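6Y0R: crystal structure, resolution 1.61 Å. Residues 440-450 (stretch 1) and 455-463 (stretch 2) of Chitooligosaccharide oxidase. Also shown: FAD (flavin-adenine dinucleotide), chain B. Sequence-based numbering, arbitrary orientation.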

# COMPACT_ATOMS: atom_id res chain seq x y z
N THR A 440 -1.26 11.56 -17.62
CA THR A 440 -2.02 10.31 -17.85
C THR A 440 -1.49 9.21 -16.93
O THR A 440 -2.10 8.12 -16.89
CB THR A 440 -1.95 9.87 -19.31
OG1 THR A 440 -0.62 9.47 -19.65
CG2 THR A 440 -2.43 10.98 -20.22
N TRP A 441 -0.45 9.51 -16.16
CA TRP A 441 0.22 8.47 -15.35
C TRP A 441 0.71 9.07 -14.05
O TRP A 441 0.85 10.32 -13.98
CB TRP A 441 1.38 7.85 -16.13
CG TRP A 441 2.48 8.81 -16.46
CD1 TRP A 441 2.52 9.64 -17.55
CD2 TRP A 441 3.73 9.01 -15.77
NE1 TRP A 441 3.71 10.32 -17.59
CE2 TRP A 441 4.46 9.98 -16.50
CE3 TRP A 441 4.32 8.45 -14.63
CZ2 TRP A 441 5.75 10.38 -16.13
CZ3 TRP A 441 5.56 8.89 -14.24
CH2 TRP A 441 6.29 9.81 -15.00
N GLY A 442 1.00 8.21 -13.09
CA GLY A 442 1.57 8.63 -11.81
C GLY A 442 2.23 7.48 -11.09
O GLY A 442 2.72 6.54 -11.73
N MET A 443 2.23 7.57 -9.77
CA MET A 443 2.83 6.60 -8.85
C MET A 443 1.84 6.33 -7.72
O MET A 443 0.86 7.08 -7.54
CB MET A 443 4.15 7.13 -8.31
CG MET A 443 5.17 7.26 -9.35
SD MET A 443 6.70 7.86 -8.50
CE MET A 443 7.88 7.49 -9.80
N TYR A 444 2.04 5.20 -7.03
CA TYR A 444 1.18 4.67 -5.93
C TYR A 444 1.82 5.05 -4.57
O TYR A 444 2.92 4.50 -4.29
CB TYR A 444 0.98 3.17 -6.15
CG TYR A 444 0.21 2.36 -5.11
CD1 TYR A 444 -0.93 2.85 -4.51
CD2 TYR A 444 0.59 1.07 -4.77
CE1 TYR A 444 -1.64 2.11 -3.57
CE2 TYR A 444 -0.11 0.31 -3.84
CZ TYR A 444 -1.24 0.84 -3.23
OH TYR A 444 -1.95 0.14 -2.28
N ALA A 445 1.18 5.88 -3.73
CA ALA A 445 1.69 6.33 -2.42
C ALA A 445 2.00 5.13 -1.53
O ALA A 445 2.84 5.29 -0.62
CB ALA A 445 0.69 7.25 -1.75
N ASN A 446 1.42 3.94 -1.76
CA ASN A 446 1.80 2.74 -0.95
C ASN A 446 3.13 2.15 -1.43
O ASN A 446 3.68 1.32 -0.70
CB ASN A 446 0.72 1.65 -0.84
CG ASN A 446 -0.20 1.85 0.34
OD1 ASN A 446 0.15 2.55 1.31
ND2 ASN A 446 -1.44 1.39 0.17
N TYR A 447 3.63 2.57 -2.59
CA TYR A 447 4.95 2.15 -3.11
C TYR A 447 5.75 3.40 -3.39
O TYR A 447 6.12 3.68 -4.54
CB TYR A 447 4.84 1.34 -4.40
CG TYR A 447 4.08 0.04 -4.32
CD1 TYR A 447 4.02 -0.69 -3.14
CD2 TYR A 447 3.50 -0.50 -5.45
CE1 TYR A 447 3.34 -1.90 -3.09
CE2 TYR A 447 2.81 -1.71 -5.40
CZ TYR A 447 2.73 -2.40 -4.21
OH TYR A 447 2.07 -3.61 -4.07
N PRO A 448 6.01 4.20 -2.35
CA PRO A 448 6.56 5.54 -2.54
C PRO A 448 8.01 5.50 -3.04
O PRO A 448 8.74 4.60 -2.67
CB PRO A 448 6.49 6.19 -1.18
CG PRO A 448 6.59 5.03 -0.22
CD PRO A 448 5.87 3.88 -0.92
N ASP A 449 8.36 6.48 -3.85
CA ASP A 449 9.70 6.64 -4.46
C ASP A 449 10.42 7.80 -3.75
O ASP A 449 10.08 8.95 -3.98
CB ASP A 449 9.56 6.93 -5.95
CG ASP A 449 10.86 6.91 -6.72
OD1 ASP A 449 11.92 7.13 -6.07
OD2 ASP A 449 10.81 6.66 -7.95
N SER A 450 11.45 7.46 -2.97
CA SER A 450 12.21 8.47 -2.19
C SER A 450 12.93 9.47 -3.09
O SER A 450 13.28 10.52 -2.52
CB SER A 450 13.17 7.83 -1.28
OG SER A 450 14.04 6.99 -1.97
N ASP A 455 7.56 18.13 -4.83
CA ASP A 455 6.26 18.51 -5.41
C ASP A 455 5.90 17.64 -6.64
O ASP A 455 4.68 17.45 -6.91
CB ASP A 455 6.19 20.00 -5.74
CG ASP A 455 5.95 20.84 -4.50
OD1 ASP A 455 5.68 20.25 -3.40
OD2 ASP A 455 6.02 22.10 -4.61
N ARG A 456 6.75 17.16 -7.33
CA ARG A 456 6.52 16.15 -8.39
C ARG A 456 5.96 14.86 -7.75
O ARG A 456 5.10 14.25 -8.37
CB ARG A 456 7.81 15.95 -9.16
CG ARG A 456 7.63 15.01 -10.35
CD ARG A 456 8.91 14.92 -11.15
NE ARG A 456 8.66 13.99 -12.25
CZ ARG A 456 8.08 14.27 -13.42
NH1 ARG A 456 7.93 13.29 -14.29
NH2 ARG A 456 7.63 15.48 -13.70
N ALA A 457 6.34 14.55 -6.53
CA ALA A 457 5.83 13.33 -5.84
C ALA A 457 4.35 13.54 -5.55
O ALA A 457 3.52 12.66 -5.81
CB ALA A 457 6.62 13.08 -4.59
N THR A 458 3.99 14.69 -5.02
CA THR A 458 2.58 14.98 -4.68
C THR A 458 1.71 14.86 -5.95
O THR A 458 0.58 14.23 -5.96
CB THR A 458 2.61 16.30 -3.88
OG1 THR A 458 3.71 16.47 -2.96
CG2 THR A 458 1.39 16.49 -3.05
N GLU A 459 2.18 15.37 -7.09
CA GLU A 459 1.44 15.24 -8.35
C GLU A 459 1.40 13.77 -8.81
O GLU A 459 0.35 13.35 -9.36
CB GLU A 459 2.04 16.20 -9.39
CG GLU A 459 1.55 15.95 -10.78
CD GLU A 459 2.52 15.11 -11.62
OE1 GLU A 459 3.71 15.56 -11.83
OE2 GLU A 459 2.10 14.01 -12.06
N MET A 460 2.50 13.02 -8.67
CA MET A 460 2.52 11.59 -9.08
C MET A 460 1.49 10.80 -8.25
O MET A 460 0.76 9.94 -8.81
CB MET A 460 3.89 10.97 -8.87
CG MET A 460 4.98 11.53 -9.72
SD MET A 460 4.85 10.83 -11.34
CE MET A 460 6.29 11.62 -12.08
N TYR A 461 1.45 11.06 -6.94
CA TYR A 461 0.59 10.23 -6.06
C TYR A 461 -0.90 10.60 -6.17
O TYR A 461 -1.72 9.66 -6.14
CB TYR A 461 1.01 10.31 -4.60
CG TYR A 461 2.41 9.85 -4.29
CD1 TYR A 461 2.99 8.79 -4.97
CD2 TYR A 461 3.19 10.56 -3.39
CE1 TYR A 461 4.28 8.38 -4.70
CE2 TYR A 461 4.48 10.15 -3.09
CZ TYR A 461 5.03 9.07 -3.75
OH TYR A 461 6.33 8.68 -3.54
N TRP A 462 -1.22 11.89 -6.30
CA TRP A 462 -2.63 12.36 -6.17
C TRP A 462 -3.12 13.11 -7.42
O TRP A 462 -4.32 13.42 -7.45
CB TRP A 462 -2.82 13.15 -4.88
CG TRP A 462 -2.56 12.31 -3.66
CD1 TRP A 462 -3.29 11.23 -3.23
CD2 TRP A 462 -1.44 12.40 -2.78
NE1 TRP A 462 -2.72 10.71 -2.11
CE2 TRP A 462 -1.56 11.38 -1.83
CE3 TRP A 462 -0.35 13.28 -2.69
CZ2 TRP A 462 -0.66 11.23 -0.78
CZ3 TRP A 462 0.58 13.08 -1.69
CH2 TRP A 462 0.43 12.07 -0.75
N GLY A 463 -2.26 13.41 -8.40
CA GLY A 463 -2.69 13.97 -9.69
C GLY A 463 -3.65 15.13 -9.54
O GLY A 463 -3.41 16.09 -8.75
PA FAD B . 3.50 2.89 8.23
O1A FAD B . 4.92 3.06 7.87
O2A FAD B . 3.11 2.70 9.64
O5B FAD B . 2.63 4.09 7.66
C5B FAD B . 2.56 4.37 6.26
C4B FAD B . 2.09 5.80 6.06
O4B FAD B . 0.74 5.95 6.59
C3B FAD B . 2.89 6.92 6.77
O3B FAD B . 2.76 8.16 6.07
C2B FAD B . 2.18 7.02 8.11
O2B FAD B . 2.41 8.24 8.82
C1B FAD B . 0.75 6.85 7.69
N9A FAD B . -0.13 6.32 8.72
C8A FAD B . -0.09 5.05 9.24
N7A FAD B . -1.02 4.85 10.17
C5A FAD B . -1.69 6.07 10.25
C6A FAD B . -2.76 6.50 11.05
N6A FAD B . -3.37 5.68 11.91
N1A FAD B . -3.19 7.79 10.92
C2A FAD B . -2.52 8.58 10.05
N3A FAD B . -1.52 8.27 9.23
C4A FAD B . -1.13 6.99 9.38
N1 FAD B . 0.71 -2.65 -0.58
C2 FAD B . -0.34 -3.06 -1.30
O2 FAD B . -1.20 -2.22 -1.74
N3 FAD B . -0.51 -4.39 -1.54
C4 FAD B . 0.36 -5.37 -1.09
O4 FAD B . 0.14 -6.57 -1.33
C4X FAD B . 1.47 -4.96 -0.31
N5 FAD B . 2.30 -5.88 0.19
C5X FAD B . 3.29 -5.46 1.05
C6 FAD B . 4.13 -6.42 1.66
C7 FAD B . 5.15 -6.03 2.51
C7M FAD B . 6.07 -7.06 3.14
C8 FAD B . 5.32 -4.62 2.84
C8M FAD B . 6.33 -4.13 3.85
C9 FAD B . 4.50 -3.68 2.18
C9A FAD B . 3.49 -4.08 1.29
N10 FAD B . 2.65 -3.13 0.69
C10 FAD B . 1.58 -3.54 -0.11
C1' FAD B . 2.84 -1.69 0.89
C2' FAD B . 1.98 -1.17 2.05
O2' FAD B . 0.62 -1.04 1.65
C3' FAD B . 2.53 0.17 2.46
O3' FAD B . 3.89 -0.07 2.88
C4' FAD B . 1.68 0.76 3.59
O4' FAD B . 1.74 2.20 3.59
C5' FAD B . 2.15 0.22 4.91
O5' FAD B . 1.26 0.59 5.97
P FAD B . 1.82 0.52 7.45
O1P FAD B . 0.74 0.93 8.38
O2P FAD B . 2.52 -0.76 7.72
O3P FAD B . 3.02 1.62 7.37
O HOH W 1 -1.30 7.03 -4.73

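The apolar centre of this contact is Tyr 461, which has more of its area covered by the other stretch (114 Å², whole residue) than any other residue. Its ring receives Ala 445 over one face: Ala 445 CA lies 4.1 Å from the ring centroid and 23° off the normal, the geometry of a CH-pi contact. Ala 445 CB packs 4.0 Å from Tyr 461 CG and reaches Trp 462 CZ2 at 4.3 Å. Met 443 CB stands 3.8 Å from Tyr 461 CE1 and 3.9 Å from Met 460 CB, so one methionine touches two consecutive helical residues.

Met 460 extends the apolar surface to Trp 441, where Met 460 CE comes within 3.4 Å of Trp 441 CH2. Met 460 SD sits 4.3 Å from the centroid of the Trp 441 six-membered ring, 39° off the normal, an oblique sulfur-aromatic approach.

By CA position the stretches are closest at Gly 442 and Met 460, whose CA atoms are 4.1 Å apart. An ideal CB on Gly 442 would fall 2.2 Å from Met 460 O, a clash, so the absence of a side chain permits this approach. Met 460 O accepts a nearly linear hydrogen bond from Met 443 N (2.9 Å, 172°). Gly 442 CA adds a CA-H...O contact to Met 460 O at 3.4 Å, and Tyr 461 CA makes another to Met 443 O at 3.5 Å, with 169° at the hydrogen.

Farther out, Asp 449 N donates to Tyr 461 OH (3.0 Å, 152°), tying the tip of the ring to the loop backbone. Water 1 bridges the stretches, accepting from Ala 445 N at 2.9 Å and donating to Tyr 461 O at 3.0 Å. At the exposed margin, Arg 456 NH1 approaches Trp 441 CH2 obliquely at 3.9 Å.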